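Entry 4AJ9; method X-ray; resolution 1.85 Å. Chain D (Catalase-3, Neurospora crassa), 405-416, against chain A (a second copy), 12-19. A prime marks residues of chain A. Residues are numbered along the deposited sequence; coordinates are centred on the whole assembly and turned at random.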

ATOM      1  N   GLY D 405       5.547 -35.189   5.843  1.00  8.16           N
ATOM      2  CA  GLY D 405       6.777 -34.570   6.313  1.00 10.15           C
ATOM      3  C   GLY D 405       7.441 -33.653   5.301  1.00 10.99           C
ATOM      4  O   GLY D 405       8.595 -33.270   5.478  1.00 12.01           O
ATOM      5  N   TYR D 406       6.727 -33.300   4.234  1.00 10.89           N
ATOM      6  CA  TYR D 406       7.283 -32.408   3.213  1.00  8.18           C
ATOM      7  C   TYR D 406       6.485 -31.115   3.120  1.00 12.53           C
ATOM      8  O   TYR D 406       5.260 -31.144   3.234  1.00  9.65           O
ATOM      9  CB  TYR D 406       7.301 -33.092   1.851  1.00  7.26           C
ATOM     10  CG  TYR D 406       8.172 -34.320   1.830  1.00 11.29           C
ATOM     11  CD1 TYR D 406       9.557 -34.206   1.858  1.00  7.49           C
ATOM     12  CD2 TYR D 406       7.618 -35.587   1.814  1.00  9.01           C
ATOM     13  CE1 TYR D 406      10.367 -35.322   1.847  1.00 17.03           C
ATOM     14  CE2 TYR D 406       8.420 -36.712   1.808  1.00 22.59           C
ATOM     15  CZ  TYR D 406       9.793 -36.573   1.820  1.00 25.47           C
ATOM     16  OH  TYR D 406      10.593 -37.692   1.818  1.00 28.57           O
ATOM     17  N   PRO D 407       7.175 -29.973   2.923  1.00 12.13           N
ATOM     18  CA  PRO D 407       8.638 -29.852   2.792  1.00  7.92           C
ATOM     19  C   PRO D 407       9.379 -30.166   4.094  1.00 10.45           C
ATOM     20  O   PRO D 407       8.864 -29.911   5.180  1.00  9.20           O
ATOM     21  CB  PRO D 407       8.842 -28.378   2.381  1.00 10.68           C
ATOM     22  CG  PRO D 407       7.617 -27.671   2.837  1.00 13.23           C
ATOM     23  CD  PRO D 407       6.491 -28.677   2.768  1.00  6.52           C
ATOM     24  N   ALA D 408      10.581 -30.723   3.970  1.00  7.79           N
ATOM     25  CA  ALA D 408      11.297 -31.292   5.102  1.00 11.39           C
ATOM     26  C   ALA D 408      12.362 -30.363   5.681  1.00  9.72           C
ATOM     27  O   ALA D 408      12.922 -29.526   4.972  1.00 13.52           O
ATOM     28  CB  ALA D 408      11.934 -32.627   4.685  1.00  8.49           C
ATOM     29  N   GLN D 409      12.660 -30.547   6.972  1.00  7.79           N
ATOM     30  CA  GLN D 409      13.702 -29.767   7.648  1.00 11.62           C
ATOM     31  C   GLN D 409      15.089 -30.081   7.101  1.00  9.28           C
ATOM     32  O   GLN D 409      15.428 -31.248   6.871  1.00  7.99           O
ATOM     33  CB  GLN D 409      13.684 -30.038   9.158  1.00 10.20           C
ATOM     34  CG  GLN D 409      12.335 -29.777   9.815  1.00  9.67           C
ATOM     35  CD  GLN D 409      11.952 -28.310   9.767  1.00  8.85           C
ATOM     36  OE1 GLN D 409      12.636 -27.461  10.340  1.00 10.22           O
ATOM     37  NE2 GLN D 409      10.857 -28.003   9.084  1.00  7.72           N
ATOM     38  N   ALA D 410      15.886 -29.038   6.881  1.00  6.11           N
ATOM     39  CA  ALA D 410      17.281 -29.214   6.494  1.00  9.92           C
ATOM     40  C   ALA D 410      18.166 -28.521   7.519  1.00  9.03           C
ATOM     41  O   ALA D 410      17.830 -27.441   7.998  1.00 11.08           O
ATOM     42  CB  ALA D 410      17.537 -28.654   5.076  1.00  6.23           C
ATOM     43  N   ASN D 411      19.292 -29.140   7.858  1.00 12.36           N
ATOM     44  CA  ASN D 411      20.221 -28.553   8.814  1.00 11.59           C
ATOM     45  C   ASN D 411      21.668 -28.809   8.413  1.00 14.04           C
ATOM     46  O   ASN D 411      21.953 -29.072   7.251  1.00 10.67           O
ATOM     47  CB  ASN D 411      19.961 -29.076  10.230  1.00 15.67           C
ATOM     48  CG  ASN D 411      19.977 -30.596  10.313  1.00 19.67           C
ATOM     49  OD1 ASN D 411      20.708 -31.274   9.587  1.00 16.68           O
ATOM     50  ND2 ASN D 411      19.169 -31.136  11.216  1.00 29.46           N
ATOM     51  N   GLN D 412      22.576 -28.737   9.378  1.00 12.91           N
ATOM     52  CA  GLN D 412      23.984 -28.960   9.075  1.00 14.36           C
ATOM     53  C   GLN D 412      24.240 -30.351   8.501  1.00 14.46           C
ATOM     54  O   GLN D 412      25.054 -30.514   7.594  1.00 17.06           O
ATOM     55  CB  GLN D 412      24.850 -28.737  10.313  1.00 10.10           C
ATOM     56  CG  GLN D 412      26.324 -28.909  10.018  1.00 12.52           C
ATOM     57  CD  GLN D 412      27.194 -28.745  11.246  1.00 17.76           C
ATOM     58  OE1 GLN D 412      26.697 -28.480  12.348  1.00 13.58           O
ATOM     59  NE2 GLN D 412      28.506 -28.906  11.062  1.00 10.12           N
ATOM     60  N   THR D 413      23.550 -31.363   9.014  1.00 15.88           N
ATOM     61  CA  THR D 413      23.856 -32.731   8.580  1.00 20.26           C
ATOM     62  C   THR D 413      22.913 -33.306   7.523  1.00 21.63           C
ATOM     63  O   THR D 413      23.295 -34.200   6.774  1.00 23.87           O
ATOM     64  CB  THR D 413      23.999 -33.716   9.778  1.00 20.34           C
ATOM     65  OG1 THR D 413      22.781 -33.755  10.529  1.00 28.59           O
ATOM     66  CG2 THR D 413      25.128 -33.272  10.694  1.00 22.61           C
ATOM     67  N   VAL D 414      21.688 -32.803   7.451  1.00 18.48           N
ATOM     68  CA  VAL D 414      20.759 -33.295   6.435  1.00 16.90           C
ATOM     69  C   VAL D 414      20.266 -32.173   5.516  1.00 15.47           C
ATOM     70  O   VAL D 414      19.910 -31.091   5.978  1.00 13.05           O
ATOM     71  CB  VAL D 414      19.556 -34.017   7.072  1.00 23.28           C
ATOM     72  CG1 VAL D 414      18.799 -33.079   7.966  1.00 24.31           C
ATOM     73  CG2 VAL D 414      18.640 -34.577   5.995  1.00 25.20           C
ATOM     74  N   GLY D 415      20.276 -32.427   4.212  1.00 13.80           N
ATOM     75  CA  GLY D 415      19.670 -31.513   3.256  1.00 10.81           C
ATOM     76  C   GLY D 415      20.391 -30.208   2.968  1.00 10.80           C
ATOM     77  O   GLY D 415      19.775 -29.267   2.476  1.00 11.48           O
ATOM     78  N   ARG D 416      21.687 -30.144   3.254  1.00 11.67           N
ATOM     79  CA  ARG D 416      22.468 -28.937   2.983  1.00 14.36           C
ATOM     80  C   ARG D 416      21.793 -27.684   3.557  1.00 10.99           C
ATOM     81  O   ARG D 416      21.753 -26.636   2.903  1.00  7.22           O
ATOM     82  CB  ARG D 416      22.653 -28.735   1.474  1.00 14.62           C
ATOM     83  CG  ARG D 416      23.263 -29.906   0.701  1.00 29.48           C
ATOM     84  CD  ARG D 416      24.785 -29.831   0.635  1.00 25.73           C
ATOM     85  NE  ARG D 416      25.273 -28.504   0.246  1.00 28.91           N
ATOM     86  CZ  ARG D 416      26.434 -27.992   0.649  1.00 35.25           C
ATOM     87  NH1 ARG D 416      27.222 -28.701   1.447  1.00 29.59           N
ATOM     88  NH2 ARG D 416      26.811 -26.772   0.266  1.00 19.58           N
TER
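Chain A, residues 12-19: DDNGQFMT

Neither segment forms a regular helix or strand. Chain A enters through a type II beta turn, Asp13′ to Gln16′, closed by a 3.3 Å backbone hydrogen bond from Gln16′ N to Asp13′ O, and then continues in extended form past Pro407 and Ala408. Where they meet, the two backbones run in the same general direction, joined by a single beta bridge between Ala408 and Phe17′, whose CA atoms lie 4.5 Å apart.

Two hydrogen bonds make this bridge, and both use the backbone of Ala408. Ala408 N donates to Gln16′ O at 2.8 Å, and Ala408 O accepts from Met18′ N at 2.7 Å in an almost straight bond. One residue thus bonds to the neighbours on both sides of Phe17′, the pattern of a parallel bridge. The same carbonyls also receive CA-H contacts: Pro407 CA lies 3.2 Å from Gln16′ O, and Phe17′ CA lies 3.4 Å from Ala408 O. Pro407, preceded by a cis peptide bond, has no amide hydrogen to donate, but its CA can still approach a carbonyl.

Glycine and aromatic ring meet twice, once in each sense. Gly15′ CA sits over a face of the Tyr406 ring, 3.6 Å from its centroid, with the turn backbone so close that Gly15′ N is 3.2 Å from Tyr406 CG. The positive phi of Gly15′ is typical of the third position of a type II turn and favours glycine. In the reverse arrangement, Gly415 CA lies over a face of the Phe17′ ring, 3.6 Å from the centroid. Here, unlike at Gly15′, packing itself calls for glycine: a CB on Gly415 would lie only 2.6 Å from Phe17′ CE1, a clash, and its phi is also positive.

The side chains of Phe17′ and Met18′ add mainly apolar contacts. The CA-to-CB bond of Phe17′ points away overall, yet its ring comes back to chain D, giving this residue the largest covered area of either stretch. Phe17′ CD1 is 3.8 Å from Ala410 CB and 4.0 Å from Ala408 CB, while Phe17′ CZ is 3.9 Å from Val414 CG2. The ring lies beside the short side chains of two alanines, and the ring's edge faces the carbonyl of Gln409, with Phe17′ CE1 3.5 Å from Gln409 O. Met18′, buried, with a long unbranched side chain, brings its CE within 3.6 Å of Pro407 CG, so that a thioether methyl packs on a compact ring. Met18′ CE also lies 3.3 Å from Pro407 O.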

ATOM      1  N   ASP A  12       4.843 -27.552  -6.497  1.00 12.43           N
ATOM      2  CA  ASP A  12       4.762 -28.826  -5.786  1.00 13.88           C
ATOM      3  C   ASP A  12       5.904 -28.904  -4.769  1.00 12.27           C
ATOM      4  O   ASP A  12       7.081 -28.768  -5.125  1.00  9.61           O
ATOM      5  CB  ASP A  12       4.844 -29.975  -6.799  1.00  8.46           C
ATOM      6  CG  ASP A  12       4.771 -31.352  -6.153  1.00 23.64           C
ATOM      7  OD1 ASP A  12       4.546 -31.456  -4.926  1.00 16.51           O
ATOM      8  OD2 ASP A  12       4.930 -32.345  -6.895  1.00 28.17           O
ATOM      9  N   ASP A  13       5.563 -29.092  -3.502  1.00  8.36           N
ATOM     10  CA  ASP A  13       6.587 -29.152  -2.466  1.00 11.51           C
ATOM     11  C   ASP A  13       6.799 -30.573  -1.959  1.00 13.74           C
ATOM     12  O   ASP A  13       7.601 -30.798  -1.059  1.00 13.57           O
ATOM     13  CB  ASP A  13       6.253 -28.209  -1.300  1.00  8.70           C
ATOM     14  CG  ASP A  13       6.202 -26.749  -1.725  1.00 10.23           C
ATOM     15  OD1 ASP A  13       7.040 -26.340  -2.562  1.00 12.63           O
ATOM     16  OD2 ASP A  13       5.317 -26.007  -1.229  1.00  9.57           O
ATOM     17  N   ASN A  14       6.093 -31.539  -2.537  1.00 10.39           N
ATOM     18  CA  ASN A  14       6.304 -32.930  -2.147  1.00 13.65           C
ATOM     19  C   ASN A  14       7.765 -33.363  -2.373  1.00 12.50           C
ATOM     20  O   ASN A  14       8.337 -33.107  -3.427  1.00 11.07           O
ATOM     21  CB  ASN A  14       5.347 -33.848  -2.906  1.00 13.81           C
ATOM     22  CG  ASN A  14       5.405 -35.282  -2.417  1.00 20.41           C
ATOM     23  OD1 ASN A  14       5.565 -35.538  -1.223  1.00 18.38           O
ATOM     24  ND2 ASN A  14       5.283 -36.228  -3.342  1.00 30.21           N
ATOM     25  N   GLY A  15       8.369 -34.007  -1.381  1.00 14.59           N
ATOM     26  CA  GLY A  15       9.716 -34.540  -1.535  1.00 13.12           C
ATOM     27  C   GLY A  15      10.817 -33.494  -1.572  1.00 19.32           C
ATOM     28  O   GLY A  15      11.944 -33.781  -1.979  1.00 20.29           O
ATOM     29  N   GLN A  16      10.502 -32.274  -1.153  1.00  7.95           N
ATOM     30  CA  GLN A  16      11.490 -31.197  -1.176  1.00  7.79           C
ATOM     31  C   GLN A  16      11.907 -30.802   0.232  1.00  8.52           C
ATOM     32  O   GLN A  16      11.157 -30.988   1.192  1.00 10.78           O
ATOM     33  CB  GLN A  16      10.928 -29.971  -1.901  1.00  9.65           C
ATOM     34  CG  GLN A  16      10.477 -30.237  -3.326  1.00 12.06           C
ATOM     35  CD  GLN A  16      11.653 -30.354  -4.276  1.00 17.77           C
ATOM     36  OE1 GLN A  16      12.807 -30.278  -3.856  1.00 14.00           O
ATOM     37  NE2 GLN A  16      11.368 -30.538  -5.562  1.00 14.47           N
ATOM     38  N   PHE A  17      13.099 -30.231   0.357  1.00  9.32           N
ATOM     39  CA  PHE A  17      13.494 -29.600   1.609  1.00  9.62           C
ATOM     40  C   PHE A  17      12.920 -28.189   1.685  1.00  4.85           C
ATOM     41  O   PHE A  17      12.706 -27.538   0.662  1.00  6.33           O
ATOM     42  CB  PHE A  17      15.009 -29.549   1.748  1.00  8.80           C
ATOM     43  CG  PHE A  17      15.624 -30.863   2.108  1.00  9.97           C
ATOM     44  CD1 PHE A  17      15.503 -31.367   3.391  1.00  7.09           C
ATOM     45  CD2 PHE A  17      16.325 -31.592   1.164  1.00 10.68           C
ATOM     46  CE1 PHE A  17      16.074 -32.576   3.731  1.00 12.45           C
ATOM     47  CE2 PHE A  17      16.894 -32.806   1.495  1.00 12.29           C
ATOM     48  CZ  PHE A  17      16.772 -33.299   2.777  1.00 10.98           C
ATOM     49  N   MET A  18      12.653 -27.753   2.909  1.00  6.95           N
ATOM     50  CA  MET A  18      12.200 -26.396   3.211  1.00  7.43           C
ATOM     51  C   MET A  18      13.244 -25.395   2.752  1.00  9.90           C
ATOM     52  O   MET A  18      14.438 -25.642   2.905  1.00  7.65           O
ATOM     53  CB  MET A  18      12.044 -26.256   4.733  1.00  7.74           C
ATOM     54  CG  MET A  18      11.255 -25.044   5.193  1.00 13.48           C
ATOM     55  SD  MET A  18       9.470 -25.266   4.969  1.00 10.34           S
ATOM     56  CE  MET A  18       9.123 -26.684   6.003  1.00 14.78           C
ATOM     57  N   THR A  19      12.797 -24.258   2.216  1.00  3.15           N
ATOM     58  CA  THR A  19      13.704 -23.186   1.809  1.00 10.71           C
ATOM     59  C   THR A  19      13.190 -21.834   2.303  1.00  8.95           C
ATOM     60  O   THR A  19      12.053 -21.721   2.742  1.00  5.57           O
ATOM     61  CB  THR A  19      13.796 -23.081   0.277  1.00  6.34           C
ATOM     62  OG1 THR A  19      12.555 -22.568  -0.230  1.00  5.78           O
ATOM     63  CG2 THR A  19      14.082 -24.448  -0.338  1.00  5.57           C
TER